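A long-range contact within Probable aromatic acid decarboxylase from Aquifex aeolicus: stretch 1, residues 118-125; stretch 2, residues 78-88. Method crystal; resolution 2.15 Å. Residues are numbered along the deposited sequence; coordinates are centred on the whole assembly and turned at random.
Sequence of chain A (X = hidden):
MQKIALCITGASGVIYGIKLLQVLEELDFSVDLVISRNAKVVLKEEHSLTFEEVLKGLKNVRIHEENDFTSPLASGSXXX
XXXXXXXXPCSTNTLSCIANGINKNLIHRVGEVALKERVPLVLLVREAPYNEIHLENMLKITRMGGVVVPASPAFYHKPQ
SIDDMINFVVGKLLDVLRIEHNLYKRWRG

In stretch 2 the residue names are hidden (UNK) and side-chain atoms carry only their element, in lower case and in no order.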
# COMPACT_ATOMS: atom_id res chain seq x y z
N ARG A 118 4.13 22.37 -12.43
CA ARG A 118 4.54 22.16 -11.05
C ARG A 118 3.38 22.36 -10.07
O ARG A 118 3.56 22.93 -8.99
CB ARG A 118 5.69 23.09 -10.66
CG ARG A 118 6.90 23.01 -11.58
CD ARG A 118 7.45 21.60 -11.72
NE ARG A 118 8.48 21.54 -12.75
CZ ARG A 118 9.67 22.13 -12.66
NH1 ARG A 118 9.99 22.82 -11.57
NH2 ARG A 118 10.53 22.04 -13.66
N VAL A 119 2.20 21.91 -10.46
CA VAL A 119 1.03 21.98 -9.58
C VAL A 119 1.06 20.69 -8.77
O VAL A 119 1.23 19.60 -9.33
CB VAL A 119 -0.28 22.05 -10.39
CG1 VAL A 119 -1.48 21.82 -9.46
CG2 VAL A 119 -0.40 23.40 -11.09
N PRO A 120 0.90 20.78 -7.44
CA PRO A 120 0.91 19.57 -6.62
C PRO A 120 0.06 18.45 -7.22
O PRO A 120 -1.10 18.66 -7.59
CB PRO A 120 0.38 20.06 -5.28
CG PRO A 120 0.93 21.48 -5.21
CD PRO A 120 0.65 21.98 -6.62
N LEU A 121 0.65 17.27 -7.33
CA LEU A 121 -0.03 16.09 -7.88
C LEU A 121 0.04 14.97 -6.85
O LEU A 121 1.13 14.55 -6.44
CB LEU A 121 0.65 15.65 -9.18
CG LEU A 121 0.08 14.37 -9.82
CD1 LEU A 121 -1.37 14.60 -10.26
CD2 LEU A 121 0.94 13.97 -11.00
N VAL A 122 -1.13 14.47 -6.44
CA VAL A 122 -1.18 13.40 -5.44
C VAL A 122 -1.92 12.17 -5.96
O VAL A 122 -3.07 12.26 -6.40
CB VAL A 122 -1.86 13.91 -4.16
CG1 VAL A 122 -1.69 12.91 -3.04
CG2 VAL A 122 -1.28 15.26 -3.76
N LEU A 123 -1.27 11.02 -5.88
CA LEU A 123 -1.86 9.76 -6.35
C LEU A 123 -2.04 8.74 -5.23
O LEU A 123 -1.18 8.60 -4.36
CB LEU A 123 -0.97 9.15 -7.44
CG LEU A 123 -0.96 9.65 -8.89
CD1 LEU A 123 -1.32 11.12 -8.99
CD2 LEU A 123 0.41 9.37 -9.51
N LEU A 124 -3.18 8.04 -5.24
CA LEU A 124 -3.44 7.01 -4.24
C LEU A 124 -3.39 5.71 -5.01
O LEU A 124 -4.29 5.41 -5.79
CB LEU A 124 -4.81 7.17 -3.57
CG LEU A 124 -5.00 6.15 -2.43
CD1 LEU A 124 -4.17 6.59 -1.24
CD2 LEU A 124 -6.47 6.05 -2.03
N VAL A 125 -2.33 4.94 -4.80
CA VAL A 125 -2.18 3.67 -5.50
C VAL A 125 -2.64 2.50 -4.64
O VAL A 125 -2.35 2.43 -3.44
CB VAL A 125 -0.71 3.45 -5.92
CG1 VAL A 125 -0.58 2.10 -6.62
CG2 VAL A 125 -0.27 4.57 -6.86
N UNK A 78 -4.75 27.70 -16.66
CA UNK A 78 -5.85 27.55 -15.71
C UNK A 78 -5.43 26.73 -14.49
O UNK A 78 -5.73 27.10 -13.36
c UNK A 78 -7.04 26.85 -16.37
n UNK A 78 -10.71 29.86 -19.65
c UNK A 78 -7.71 27.62 -17.50
n UNK A 78 -10.67 27.96 -18.37
n UNK A 78 -9.08 29.60 -18.05
c UNK A 78 -8.38 28.89 -16.98
c UNK A 78 -10.16 29.14 -18.69
N UNK A 79 -4.73 25.63 -14.73
CA UNK A 79 -4.32 24.74 -13.65
C UNK A 79 -3.37 25.33 -12.61
O UNK A 79 -3.40 24.92 -11.45
c UNK A 79 -3.69 23.47 -14.24
c UNK A 79 -5.20 22.26 -12.61
c UNK A 79 -2.89 21.40 -13.09
c UNK A 79 -4.11 22.10 -13.66
N UNK A 80 -2.54 26.29 -13.01
CA UNK A 80 -1.59 26.88 -12.07
C UNK A 80 -2.24 27.57 -10.88
O UNK A 80 -1.57 27.87 -9.90
c UNK A 80 -0.65 27.90 -12.78
c UNK A 80 0.13 27.20 -13.88
c UNK A 80 -1.47 29.06 -13.35
N UNK A 81 -3.55 27.80 -10.95
CA UNK A 81 -4.25 28.47 -9.86
C UNK A 81 -4.90 27.52 -8.86
O UNK A 81 -5.54 27.95 -7.90
c UNK A 81 -3.51 32.27 -11.81
c UNK A 81 -5.30 29.42 -10.45
n UNK A 81 -4.05 31.82 -12.93
c UNK A 81 -4.72 30.49 -11.32
n UNK A 81 -3.90 31.48 -10.82
c UNK A 81 -4.81 30.71 -12.65
N UNK A 82 -4.72 26.22 -9.06
CA UNK A 82 -5.28 25.21 -8.17
C UNK A 82 -4.32 24.89 -7.03
O UNK A 82 -3.11 25.02 -7.18
c UNK A 82 -9.04 23.38 -10.47
c UNK A 82 -6.76 24.90 -10.96
c UNK A 82 -7.87 25.00 -11.81
c UNK A 82 -7.93 23.29 -9.63
o UNK A 82 -10.10 24.33 -12.37
c UNK A 82 -9.00 24.24 -11.56
c UNK A 82 -5.60 23.93 -8.94
c UNK A 82 -6.78 24.04 -9.86
N UNK A 83 -4.86 24.47 -5.90
CA UNK A 83 -4.03 24.13 -4.76
C UNK A 83 -3.38 22.77 -4.96
O UNK A 83 -2.35 22.47 -4.37
c UNK A 83 -4.87 24.12 -3.48
n UNK A 83 -5.75 24.51 1.64
n UNK A 83 -3.78 23.70 2.49
c UNK A 83 -4.07 23.81 -2.23
n UNK A 83 -4.13 23.70 0.22
c UNK A 83 -4.55 23.97 1.45
c UNK A 83 -4.92 23.94 -0.99
N UNK A 84 -3.99 21.95 -5.81
CA UNK A 84 -3.43 20.63 -6.07
C UNK A 84 -4.33 19.74 -6.90
O UNK A 84 -5.51 20.05 -7.13
N UNK A 85 -3.78 18.62 -7.35
CA UNK A 85 -4.54 17.68 -8.14
C UNK A 85 -4.49 16.30 -7.52
O UNK A 85 -3.40 15.76 -7.29
c UNK A 85 -4.21 18.89 -10.31
c UNK A 85 -4.00 17.57 -9.58
c UNK A 85 -4.71 16.44 -10.32
N UNK A 86 -5.66 15.73 -7.27
CA UNK A 86 -5.77 14.39 -6.70
C UNK A 86 -6.23 13.41 -7.76
O UNK A 86 -7.08 13.74 -8.60
c UNK A 86 -6.80 14.34 -5.56
c UNK A 86 -5.35 14.42 -3.49
o UNK A 86 -5.24 16.70 -0.64
c UNK A 86 -5.61 16.13 -1.83
c UNK A 86 -6.61 16.71 -2.58
c UNK A 86 -6.99 16.14 -3.79
c UNK A 86 -4.97 14.99 -2.28
c UNK A 86 -6.36 14.98 -4.26
N UNK A 87 -5.65 12.22 -7.73
CA UNK A 87 -6.02 11.14 -8.63
C UNK A 87 -6.24 10.01 -7.63
O UNK A 87 -5.33 9.23 -7.31
c UNK A 87 -4.88 10.78 -9.62
c UNK A 87 -5.30 9.60 -10.48
c UNK A 87 -4.57 11.98 -10.51
N UNK A 88 -7.46 9.96 -7.11
CA UNK A 88 -7.86 9.00 -6.09
C UNK A 88 -9.16 8.26 -6.42
O UNK A 88 -10.23 8.86 -6.46
c UNK A 88 -6.79 10.49 -4.35
c UNK A 88 -8.46 8.75 -3.65
c UNK A 88 -8.06 9.74 -4.74

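Position 78 carries three carbons, a nitrogen, and a carbon bearing two more nitrogens, all out of reach of stretch 1. This is Arg78; a charged side chain suits an exposed place that makes no contact with stretch 1. Position 79 has four carbons, forked at the second, and its CA-to-CB bond points toward stretch 1. One of its end carbons lies 3.8 Å from Val119 CG2, an apolar match in a buried place. This is Leu79, and the atom is its CD1.

Position 80 has one carbon carrying two more, set sideways, and its CA lies 3.8 Å from Val119 CG2. This is Val80, exposed and meeting Val119 through its CA, so its small side chain demands little of the contact. At 81 a single carbon leads to a five-membered ring with two nitrogens; its CA-to-CB bond points away and it makes no contact. His81 suits this, as a polar, exposed ring can. Position 82 has a six-carbon ring bearing one oxygen, its end leading away from stretch 1: Tyr82, whose hydroxyl is hydrogen-bonded elsewhere in the structure. Its N donates to Leu79 O (3.0 Å), closing a type I turn that brings the chain round toward the sheet.

Position 83 repeats the pattern of three carbons, nitrogen and a carbon with two nitrogens. Its CA-to-CB bond points away from stretch 1, and the approach is made by the backbone, the O of 83 lying 3.5 Å from Pro120 CG. This is Arg83, its NE and NH2 hydrogen-bonded elsewhere in the structure. Position 84 has no side-chain atoms, and its CA approaches Pro120 O at 3.4 Å. It is Gly84; an ideal CB here would sit 3.5 Å from Pro120 CB, a tight fit that glycine avoids.

Position 85 has one carbon carrying two, one of which packs 3.8 Å from Leu121 CD1. This is Val85, a branched residue well suited to a strand; the atom is CG1. Position 86 has a six-carbon ring with one oxygen, and a ring carbon meets Val122 CB at 3.6 Å. This is Tyr86, the carbon CD2; its hydroxyl is satisfied elsewhere, so the ring can be buried without stranding a polar group. Position 87 is again a carbon with two branches, its CB 3.6 Å from Leu123 CD1: Val87, branched like Val85 and on the same face. Position 88, with the same three carbons, touches Leu124 CD2 at 3.7 Å through an end carbon. This is Val88, the carbon CG1, a compact apolar residue in a buried place where the chain turns a corner.

The contact is a parallel strand pairing. Val85 N donates to Pro120 O (2.7 Å), Val122 N to Val85 O (2.7 Å), Val87 N to Val122 O (2.9 Å) and Leu124 N to Val87 O (3.2 Å). Val85 and Val87 thus each donate and accept, while Tyr86 sends its side chain to the other face, beside Val122. Apolar packing covers this ladder, and Val119, which precedes strand 121-125, extends the packing to Leu79.

Stretch 2, residues 78-88: RLVHYRGVYVV
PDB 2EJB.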